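Local coordinates for protein adenine Deaminase (Enterococcus faecalis, PDB 2ICS) that is a two-zinc amidohydrolase-superfamily esterase that deacetylates acetyl-(R)-mandelate with very low efficiency in vitro and is bound here to adenine, at residues C63-A68 against Y101-Q106; G113-S118 against K141-L146; A54-D59 against I357-T362; D126-A129 against K133-A136. All blocks are in the same frame, centred on the assembly; numbering follows the deposited sequence.

Contacts 1 and 2 come in series along the metal-bearing TIM barrel of this amidohydrolase, while contact 3 ties the first barrel strand to a late strand of the chain on the opposite side of the chain's centre from contact 2, the two contact centres about 27 Å apart. Contacts 1 and 2, with centres about 15 Å apart, meet where Y101 CD2 lies 3.7 Å from L146 CD2. Contact 4 is built within the connection that contact 2 closes, and the two are joined by S118 OG and E127 O at 2.7 Å, a probable hydrogen bond. It also comes nearest the active site, with the E127 side chain about 8 Å from both adenine and zinc.

Contact 1 of 4, residues C63-A68 against Y101-Q106; sequences CFEKMA and YDLAQQ
F64, lying just beyond the zinc ligand H62 in the sequence, reaches helix 97-105 with the rim of its ring: CE2 is 4.0 Å from L103 CD1, which lies at the edge near the ring plane. CG stands anti to the backbone N (chi1 177°), and one ring face is turned back under its own chain, where M67 N sits 4.2 Å above the ring centre. F100 meets the same ring from the preceding turn of the helix. E65 follows with its methylene part: CG is 3.7 Å from L103 CD1, and the side chains cross at about a right angle. In the TIM barrel the loop after strand 51-61 here lies against helix 97-105, and the loop is folded by a type I beta turn from F64 to M67, with M67 N bonded to F64 O at 3.1 Å. K66 completes the grip on the leucine, also crossing it nearly at right angles, with CG 3.7 Å from L103 CD1. One methyl group thus serves three consecutive residues of the turn. The K66 chain, bent at chi2 and chi4, touches the leucine through CG, and the K66 side chain also touches E99 of the same helix.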
# COMPACT_ATOMS: atom_id res chain seq x y z
N CYS A 63 6.21 -5.30 8.20
CA CYS A 63 6.22 -4.96 9.61
C CYS A 63 6.13 -6.10 10.62
O CYS A 63 5.56 -5.93 11.70
CB CYS A 63 5.11 -3.95 9.89
SG CYS A 63 3.46 -4.51 9.43
N PHE A 64 6.67 -7.27 10.28
CA PHE A 64 6.71 -8.39 11.22
C PHE A 64 8.03 -8.12 11.94
O PHE A 64 9.10 -8.44 11.41
CB PHE A 64 6.79 -9.74 10.48
CG PHE A 64 6.90 -10.93 11.40
CD1 PHE A 64 7.23 -12.18 10.90
CD2 PHE A 64 6.67 -10.80 12.78
CE1 PHE A 64 7.34 -13.30 11.75
CE2 PHE A 64 6.78 -11.90 13.63
CZ PHE A 64 7.11 -13.15 13.11
N GLU A 65 7.95 -7.52 13.12
CA GLU A 65 9.15 -7.14 13.87
C GLU A 65 10.15 -8.25 14.24
O GLU A 65 11.30 -7.95 14.57
CB GLU A 65 8.76 -6.37 15.14
CG GLU A 65 8.12 -7.20 16.24
CD GLU A 65 7.87 -6.39 17.51
OE1 GLU A 65 6.92 -5.59 17.54
OE2 GLU A 65 8.65 -6.55 18.47
N LYS A 66 9.73 -9.51 14.17
CA LYS A 66 10.63 -10.61 14.51
C LYS A 66 11.41 -11.19 13.33
O LYS A 66 12.27 -12.05 13.53
CB LYS A 66 9.85 -11.73 15.21
CG LYS A 66 9.35 -11.37 16.60
CD LYS A 66 10.50 -10.97 17.51
CE LYS A 66 10.02 -10.77 18.94
NZ LYS A 66 9.44 -12.02 19.50
N MSE A 67 11.11 -10.73 12.12
CA MSE A 67 11.80 -11.22 10.93
C MSE A 67 13.23 -10.70 10.87
O MSE A 67 13.52 -9.59 11.30
CB MSE A 67 11.04 -10.81 9.66
CG MSE A 67 11.59 -11.39 8.36
SE MSE A 67 11.70 -13.34 8.33
CE MSE A 67 9.81 -13.76 8.36
N ALA A 68 14.12 -11.52 10.30
CA ALA A 68 15.54 -11.22 10.18
C ALA A 68 15.93 -9.79 9.84
O ALA A 68 16.10 -8.96 10.73
CB ALA A 68 16.16 -12.17 9.16
N TYR A 101 0.70 -12.49 13.49
CA TYR A 101 -0.65 -12.07 13.83
C TYR A 101 -0.80 -11.64 15.29
O TYR A 101 -1.43 -10.63 15.59
CB TYR A 101 -1.64 -13.19 13.53
CG TYR A 101 -3.06 -12.89 13.95
CD1 TYR A 101 -3.82 -11.94 13.27
CD2 TYR A 101 -3.65 -13.55 15.03
CE1 TYR A 101 -5.13 -11.65 13.65
CE2 TYR A 101 -4.96 -13.27 15.42
CZ TYR A 101 -5.69 -12.32 14.73
OH TYR A 101 -6.99 -12.05 15.12
N ASP A 102 -0.22 -12.42 16.20
CA ASP A 102 -0.31 -12.12 17.62
C ASP A 102 0.31 -10.77 17.96
O ASP A 102 -0.23 -10.01 18.76
CB ASP A 102 0.36 -13.22 18.46
CG ASP A 102 -0.35 -14.56 18.33
OD1 ASP A 102 -1.60 -14.58 18.34
OD2 ASP A 102 0.35 -15.59 18.25
N LEU A 103 1.46 -10.48 17.37
CA LEU A 103 2.13 -9.21 17.62
C LEU A 103 1.35 -8.08 16.97
O LEU A 103 1.23 -6.99 17.53
CB LEU A 103 3.55 -9.22 17.05
CG LEU A 103 4.58 -10.08 17.79
CD1 LEU A 103 5.90 -10.08 17.03
CD2 LEU A 103 4.78 -9.53 19.20
N ALA A 104 0.82 -8.35 15.78
CA ALA A 104 0.06 -7.36 15.02
C ALA A 104 -1.16 -6.81 15.75
O ALA A 104 -1.63 -5.72 15.43
CB ALA A 104 -0.37 -7.95 13.68
N GLN A 105 -1.66 -7.55 16.73
CA GLN A 105 -2.83 -7.12 17.48
C GLN A 105 -2.56 -6.02 18.50
O GLN A 105 -3.43 -5.19 18.77
CB GLN A 105 -3.47 -8.31 18.20
CG GLN A 105 -3.84 -9.45 17.27
CD GLN A 105 -4.50 -8.95 16.00
OE1 GLN A 105 -5.53 -8.28 16.04
NE2 GLN A 105 -3.90 -9.28 14.86
N GLN A 106 -1.35 -6.00 19.05
CA GLN A 106 -1.00 -4.99 20.05
C GLN A 106 -0.66 -3.63 19.46
O GLN A 106 -0.42 -2.67 20.20
CB GLN A 106 0.17 -5.50 20.91
CG GLN A 106 1.44 -5.78 20.11
CD GLN A 106 2.61 -6.21 20.99
OE1 GLN A 106 2.53 -7.21 21.71
NE2 GLN A 106 3.71 -5.45 20.92

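Contact 2 of 4, residues G113-S118 against K141-L146; sequences GLVNIS and KAIQEL
V115 faces A142 and I143 in a beta-alpha-beta unit of the TIM barrel, in which strand 110-114 leads through helix 136-145 to the parallel strand 150-152. The valine divides its two methyls between neighbouring helix residues: CG2 lies 4.5 Å from A142 CB, and CG1 lies 4.5 Å from I143 CG1. Both approaches are apolar and rather long, so the two segments themselves meet lightly, burying 80 Å² in all. The more closely filled side is the layer between strand and helix, where V115 and I143 both also touch V150 of the next strand and V115 further touches I153. Backbone bonds from G113 to V151 and from V115 to G152 hold the chain beside that strand. The other side of the helix is looser: K141, Q144 and E145 are exposed and stay clear of 113-118, although E145 OE1 bonds to H98 NE2. Past V115 the chain draws away from helix 136-145. N116 makes an Asx turn there, its ND2 bonded to G90 O, while OD1 accepts from S118 N at 3.2 Å in a nearly straight bond (N-H...O 165°), the donor tilted 25° from the side-chain carbonyl plane.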
# COMPACT_ATOMS: atom_id res chain seq x y z
N GLY A 113 -2.41 -8.58 6.44
CA GLY A 113 -1.28 -9.15 5.75
C GLY A 113 -1.63 -10.08 4.61
O GLY A 113 -2.74 -10.59 4.53
N LEU A 114 -0.67 -10.24 3.71
CA LEU A 114 -0.79 -11.14 2.58
C LEU A 114 0.06 -12.32 2.98
O LEU A 114 1.14 -12.14 3.54
CB LEU A 114 -0.19 -10.51 1.32
CG LEU A 114 -1.04 -9.61 0.43
CD1 LEU A 114 -2.15 -8.93 1.22
CD2 LEU A 114 -0.11 -8.60 -0.24
N VAL A 115 -0.41 -13.53 2.73
CA VAL A 115 0.37 -14.70 3.08
C VAL A 115 1.23 -15.08 1.89
O VAL A 115 0.73 -15.19 0.77
CB VAL A 115 -0.54 -15.89 3.50
CG1 VAL A 115 -1.55 -16.18 2.41
CG2 VAL A 115 0.31 -17.12 3.78
N ASN A 116 2.52 -15.26 2.12
CA ASN A 116 3.45 -15.63 1.06
C ASN A 116 3.09 -17.04 0.65
O ASN A 116 2.80 -17.87 1.51
CB ASN A 116 4.88 -15.60 1.60
CG ASN A 116 5.92 -15.41 0.52
OD1 ASN A 116 5.97 -16.16 -0.46
ND2 ASN A 116 6.77 -14.40 0.69
N ILE A 117 3.12 -17.34 -0.64
CA ILE A 117 2.79 -18.69 -1.08
C ILE A 117 3.83 -19.69 -0.59
O ILE A 117 3.60 -20.90 -0.61
CB ILE A 117 2.65 -18.78 -2.61
CG1 ILE A 117 3.94 -18.32 -3.28
CG2 ILE A 117 1.46 -17.95 -3.06
CD1 ILE A 117 3.95 -18.52 -4.78
N SER A 118 4.99 -19.19 -0.16
CA SER A 118 6.06 -20.04 0.37
C SER A 118 5.86 -20.06 1.90
O SER A 118 5.96 -19.02 2.56
CB SER A 118 7.42 -19.45 0.03
OG SER A 118 8.46 -20.36 0.36
N LYS A 141 -5.12 -23.21 4.63
CA LYS A 141 -5.34 -23.30 6.07
C LYS A 141 -5.15 -21.95 6.75
O LYS A 141 -5.89 -21.61 7.67
CB LYS A 141 -4.39 -24.34 6.68
CG LYS A 141 -4.67 -25.76 6.21
CD LYS A 141 -3.78 -26.78 6.90
CE LYS A 141 -4.06 -28.19 6.36
NZ LYS A 141 -3.13 -29.20 6.93
N ALA A 142 -4.16 -21.19 6.31
CA ALA A 142 -3.92 -19.88 6.92
C ALA A 142 -5.11 -18.97 6.64
O ALA A 142 -5.60 -18.28 7.53
CB ALA A 142 -2.63 -19.27 6.38
N ILE A 143 -5.57 -18.98 5.39
CA ILE A 143 -6.69 -18.15 4.98
C ILE A 143 -7.96 -18.48 5.77
O ILE A 143 -8.74 -17.59 6.09
CB ILE A 143 -6.95 -18.29 3.46
CG1 ILE A 143 -5.76 -17.70 2.70
CG2 ILE A 143 -8.25 -17.59 3.07
CD1 ILE A 143 -5.89 -17.78 1.19
N GLN A 144 -8.16 -19.76 6.09
CA GLN A 144 -9.35 -20.17 6.84
C GLN A 144 -9.14 -19.95 8.33
O GLN A 144 -10.11 -19.84 9.09
CB GLN A 144 -9.66 -21.64 6.56
CG GLN A 144 -9.85 -21.96 5.09
CD GLN A 144 -10.09 -23.44 4.83
OE1 GLN A 144 -9.93 -24.28 5.72
NE2 GLN A 144 -10.48 -23.77 3.60
N GLU A 145 -7.88 -19.88 8.75
CA GLU A 145 -7.54 -19.69 10.15
C GLU A 145 -7.57 -18.24 10.62
O GLU A 145 -7.89 -17.96 11.77
CB GLU A 145 -6.16 -20.31 10.44
CG GLU A 145 -6.18 -21.83 10.53
CD GLU A 145 -4.79 -22.45 10.41
OE1 GLU A 145 -3.87 -22.01 11.13
OE2 GLU A 145 -4.63 -23.38 9.59
N LEU A 146 -7.22 -17.31 9.73
CA LEU A 146 -7.21 -15.90 10.09
C LEU A 146 -7.89 -15.03 9.03
O LEU A 146 -7.23 -14.26 8.33
CB LEU A 146 -5.76 -15.43 10.28
CG LEU A 146 -4.94 -16.16 11.35
CD1 LEU A 146 -3.48 -15.77 11.22
CD2 LEU A 146 -5.46 -15.83 12.74

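Contact 3 of 4, residues A54-D59 against I357-T362; sequences AGWIDD and IRPIKT
W56 and I357 come at each other from opposite directions, the benzo end of the indole meeting the long branch of the isoleucine. The pair joins strand 51-61, a TIM-barrel strand, to strand 350-364 of the same mixed sheet; strand 331-344 runs between these two, so no backbone bond links them and the contact is made by side chains passing over the intervening strand. I357 CD1 comes to the CZ2-CH2 side of the benzo ring, 3.5 Å from W56 CZ2. CG1 follows behind, 3.7 Å from W56 CH2. The methyl meets the indole obliquely. I357 CG1 stands anti to the backbone N (chi1 -177°) and chi2 is again extended (166°), which stretches this branch straight out to the tryptophan. P359, two residues further along the strand, likewise points toward W56 and offers its ring carbon CD to CZ3, a looser approach of 4.3 Å that is also oblique. Between them R358 points its side chain away, in the alternation expected of a strand. F334 of the middle strand meets the indole with its plane inclined by about 45° and also touches I357; L286 of helix 286-296 packs on W56, and A287 and M290 pack on I357. The contact is buried and wholly apolar, away from the metal and ligand sites. At the pyrrole end of the indole, NE1 makes a weak hydrogen bond to S53 OG.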
# COMPACT_ATOMS: atom_id res chain seq x y z
N ALA A 54 -9.95 9.96 4.41
CA ALA A 54 -10.14 8.65 5.01
C ALA A 54 -8.74 8.30 5.51
O ALA A 54 -7.75 8.81 4.99
CB ALA A 54 -10.59 7.66 3.96
N GLY A 55 -8.65 7.44 6.53
CA GLY A 55 -7.34 7.07 7.03
C GLY A 55 -6.48 6.53 5.90
O GLY A 55 -6.92 5.66 5.15
N TRP A 56 -5.26 7.03 5.77
CA TRP A 56 -4.37 6.58 4.70
C TRP A 56 -4.05 5.10 4.88
O TRP A 56 -3.92 4.62 6.00
CB TRP A 56 -3.08 7.40 4.68
CG TRP A 56 -3.28 8.87 4.44
CD1 TRP A 56 -4.42 9.49 3.98
CD2 TRP A 56 -2.30 9.91 4.61
NE1 TRP A 56 -4.20 10.84 3.85
CE2 TRP A 56 -2.91 11.13 4.23
CE3 TRP A 56 -0.97 9.92 5.04
CZ2 TRP A 56 -2.23 12.35 4.27
CZ3 TRP A 56 -0.29 11.14 5.09
CH2 TRP A 56 -0.93 12.34 4.70
N ILE A 57 -3.90 4.40 3.76
CA ILE A 57 -3.62 2.96 3.76
C ILE A 57 -2.41 2.64 2.88
O ILE A 57 -2.38 3.00 1.70
CB ILE A 57 -4.83 2.16 3.20
CG1 ILE A 57 -6.09 2.44 4.03
CG2 ILE A 57 -4.52 0.67 3.22
CD1 ILE A 57 -7.38 1.88 3.41
N ASP A 58 -1.42 1.96 3.46
CA ASP A 58 -0.21 1.57 2.74
C ASP A 58 -0.33 0.07 2.47
O ASP A 58 -0.06 -0.73 3.36
CB ASP A 58 1.02 1.83 3.61
CG ASP A 58 2.31 1.83 2.81
OD1 ASP A 58 2.35 1.22 1.72
OD2 ASP A 58 3.30 2.42 3.29
N ASP A 59 -0.71 -0.32 1.25
CA ASP A 59 -0.89 -1.74 0.96
C ASP A 59 0.35 -2.56 0.60
O ASP A 59 0.24 -3.67 0.08
CB ASP A 59 -1.99 -1.95 -0.10
CG ASP A 59 -1.57 -1.50 -1.49
OD1 ASP A 59 -0.36 -1.29 -1.72
OD2 ASP A 59 -2.47 -1.38 -2.34
N ILE A 357 3.25 17.21 2.17
CA ILE A 357 2.03 16.83 2.88
C ILE A 357 2.46 16.29 4.24
O ILE A 357 3.41 15.50 4.33
CB ILE A 357 1.22 15.77 2.07
CG1 ILE A 357 -0.08 15.45 2.82
CG2 ILE A 357 2.06 14.52 1.82
CD1 ILE A 357 -1.10 14.70 1.97
N ARG A 358 1.78 16.73 5.30
CA ARG A 358 2.14 16.31 6.66
C ARG A 358 0.96 16.01 7.57
O ARG A 358 0.12 16.86 7.82
CB ARG A 358 2.97 17.41 7.33
CG ARG A 358 4.18 17.86 6.55
CD ARG A 358 4.77 19.12 7.15
NE ARG A 358 5.88 19.63 6.35
CZ ARG A 358 6.54 20.75 6.64
NH1 ARG A 358 6.20 21.48 7.69
NH2 ARG A 358 7.55 21.14 5.86
N PRO A 359 0.89 14.78 8.11
CA PRO A 359 -0.21 14.43 9.00
C PRO A 359 0.02 15.08 10.36
O PRO A 359 1.15 15.09 10.86
CB PRO A 359 -0.12 12.91 9.08
CG PRO A 359 1.36 12.67 8.99
CD PRO A 359 1.78 13.62 7.88
N ILE A 360 -1.02 15.65 10.96
CA ILE A 360 -0.87 16.28 12.26
C ILE A 360 -1.69 15.53 13.30
O ILE A 360 -1.41 15.62 14.50
CB ILE A 360 -1.29 17.76 12.23
CG1 ILE A 360 -2.76 17.89 11.85
CG2 ILE A 360 -0.40 18.54 11.27
CD1 ILE A 360 -3.27 19.32 11.88
N LYS A 361 -2.70 14.82 12.85
CA LYS A 361 -3.56 14.02 13.72
C LYS A 361 -3.98 12.77 12.98
O LYS A 361 -4.23 12.80 11.77
CB LYS A 361 -4.80 14.79 14.16
CG LYS A 361 -4.59 15.71 15.35
CD LYS A 361 -5.92 16.21 15.90
CE LYS A 361 -5.72 17.00 17.19
NZ LYS A 361 -4.84 18.18 16.99
N THR A 362 -4.06 11.66 13.70
CA THR A 362 -4.45 10.40 13.10
C THR A 362 -5.47 9.72 14.00
O THR A 362 -5.22 9.51 15.19
CB THR A 362 -3.23 9.48 12.89
OG1 THR A 362 -2.24 10.17 12.11
CG2 THR A 362 -3.64 8.21 12.17

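Contact 4 of 4, residues D126-A129 against K133-A136; sequences DELA and KVQA
L128 sets its CG anti to the carbonyl carbon (chi1 -68°), and the chain then runs on extended (chi2 -173°), carrying CD2 to V134 although the side chain starts out pointing away from 133-136. In V134 it is CG2, the methyl standing anti to the carbonyl carbon and beside the backbone N, that meets L128 CD2 at 3.7 Å, with the side chains crossing obliquely. L128 also touches P169 and V161, and V134 touches L172, so the pair packs against helices 159-162 and 168-178. The second touch is made by K133, whose fully extended chain runs alongside the turn and brings CD to 4.1 Å from E127 O. That carbonyl also accepts from S118 OG. The extension carries NZ toward D126, but NZ remains 5.3 Å from D126 OD2, too far for a salt bridge, so any attraction there would be long-range. D126 to A129 form a type I beta turn, closed by A129 N to D126 O at 3.1 Å. This turn holds E127 with its carboxylate directed away from K133: OE1 forms a salt bridge with R156 NE, which probably helps to fix the guanidinium. Farther along, Q135 occupies the N-cap position of helix 136-145. The arrangement is a compact loop between a barrel strand and its helix, and it supplies a second-shell carboxylate to R156, an adenine-pocket residue and, by similarity, the transition-state stabiliser of this two-zinc amidohydrolase site.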
# COMPACT_ATOMS: atom_id res chain seq x y z
N ASP A 126 15.62 -16.33 -1.44
CA ASP A 126 15.05 -17.09 -2.55
C ASP A 126 14.02 -18.11 -2.09
O ASP A 126 14.17 -19.30 -2.33
CB ASP A 126 16.18 -17.80 -3.31
CG ASP A 126 17.04 -18.68 -2.40
OD1 ASP A 126 17.99 -19.32 -2.92
OD2 ASP A 126 16.77 -18.74 -1.18
N GLU A 127 12.96 -17.64 -1.45
CA GLU A 127 11.93 -18.54 -0.94
C GLU A 127 11.08 -19.25 -2.00
O GLU A 127 10.20 -20.03 -1.66
CB GLU A 127 11.05 -17.81 0.07
CG GLU A 127 11.04 -16.30 -0.06
CD GLU A 127 9.90 -15.82 -0.92
OE1 GLU A 127 9.78 -14.59 -1.13
OE2 GLU A 127 9.13 -16.68 -1.37
N LEU A 128 11.35 -18.98 -3.27
CA LEU A 128 10.61 -19.66 -4.34
C LEU A 128 11.54 -20.56 -5.16
O LEU A 128 11.14 -21.15 -6.15
CB LEU A 128 9.91 -18.65 -5.25
CG LEU A 128 8.75 -17.85 -4.63
CD1 LEU A 128 8.06 -17.03 -5.71
CD2 LEU A 128 7.75 -18.80 -3.97
N ALA A 129 12.80 -20.66 -4.71
CA ALA A 129 13.80 -21.49 -5.37
C ALA A 129 13.54 -22.97 -5.07
O ALA A 129 13.88 -23.84 -5.87
CB ALA A 129 15.20 -21.09 -4.88
N LYS A 133 8.43 -25.75 -0.65
CA LYS A 133 8.01 -24.75 0.34
C LYS A 133 6.67 -24.13 -0.04
O LYS A 133 6.00 -23.53 0.80
CB LYS A 133 9.05 -23.64 0.46
CG LYS A 133 10.41 -24.07 0.96
CD LYS A 133 11.34 -22.86 1.02
CE LYS A 133 12.73 -23.22 1.51
NZ LYS A 133 13.61 -22.01 1.53
N VAL A 134 6.29 -24.28 -1.30
CA VAL A 134 5.04 -23.72 -1.79
C VAL A 134 3.91 -24.74 -1.76
O VAL A 134 3.59 -25.36 -2.78
CB VAL A 134 5.21 -23.21 -3.24
CG1 VAL A 134 3.89 -22.67 -3.77
CG2 VAL A 134 6.27 -22.12 -3.28
N GLN A 135 3.31 -24.92 -0.58
CA GLN A 135 2.21 -25.87 -0.42
C GLN A 135 0.86 -25.17 -0.43
O GLN A 135 0.55 -24.39 0.48
CB GLN A 135 2.36 -26.64 0.90
CG GLN A 135 3.55 -27.58 0.96
CD GLN A 135 3.61 -28.36 2.27
OE1 GLN A 135 2.71 -29.13 2.60
NE2 GLN A 135 4.69 -28.14 3.02
N ALA A 136 0.06 -25.44 -1.45
CA ALA A 136 -1.26 -24.83 -1.57
C ALA A 136 -2.09 -25.07 -0.31
O ALA A 136 -2.76 -24.16 0.18
CB ALA A 136 -2.00 -25.41 -2.78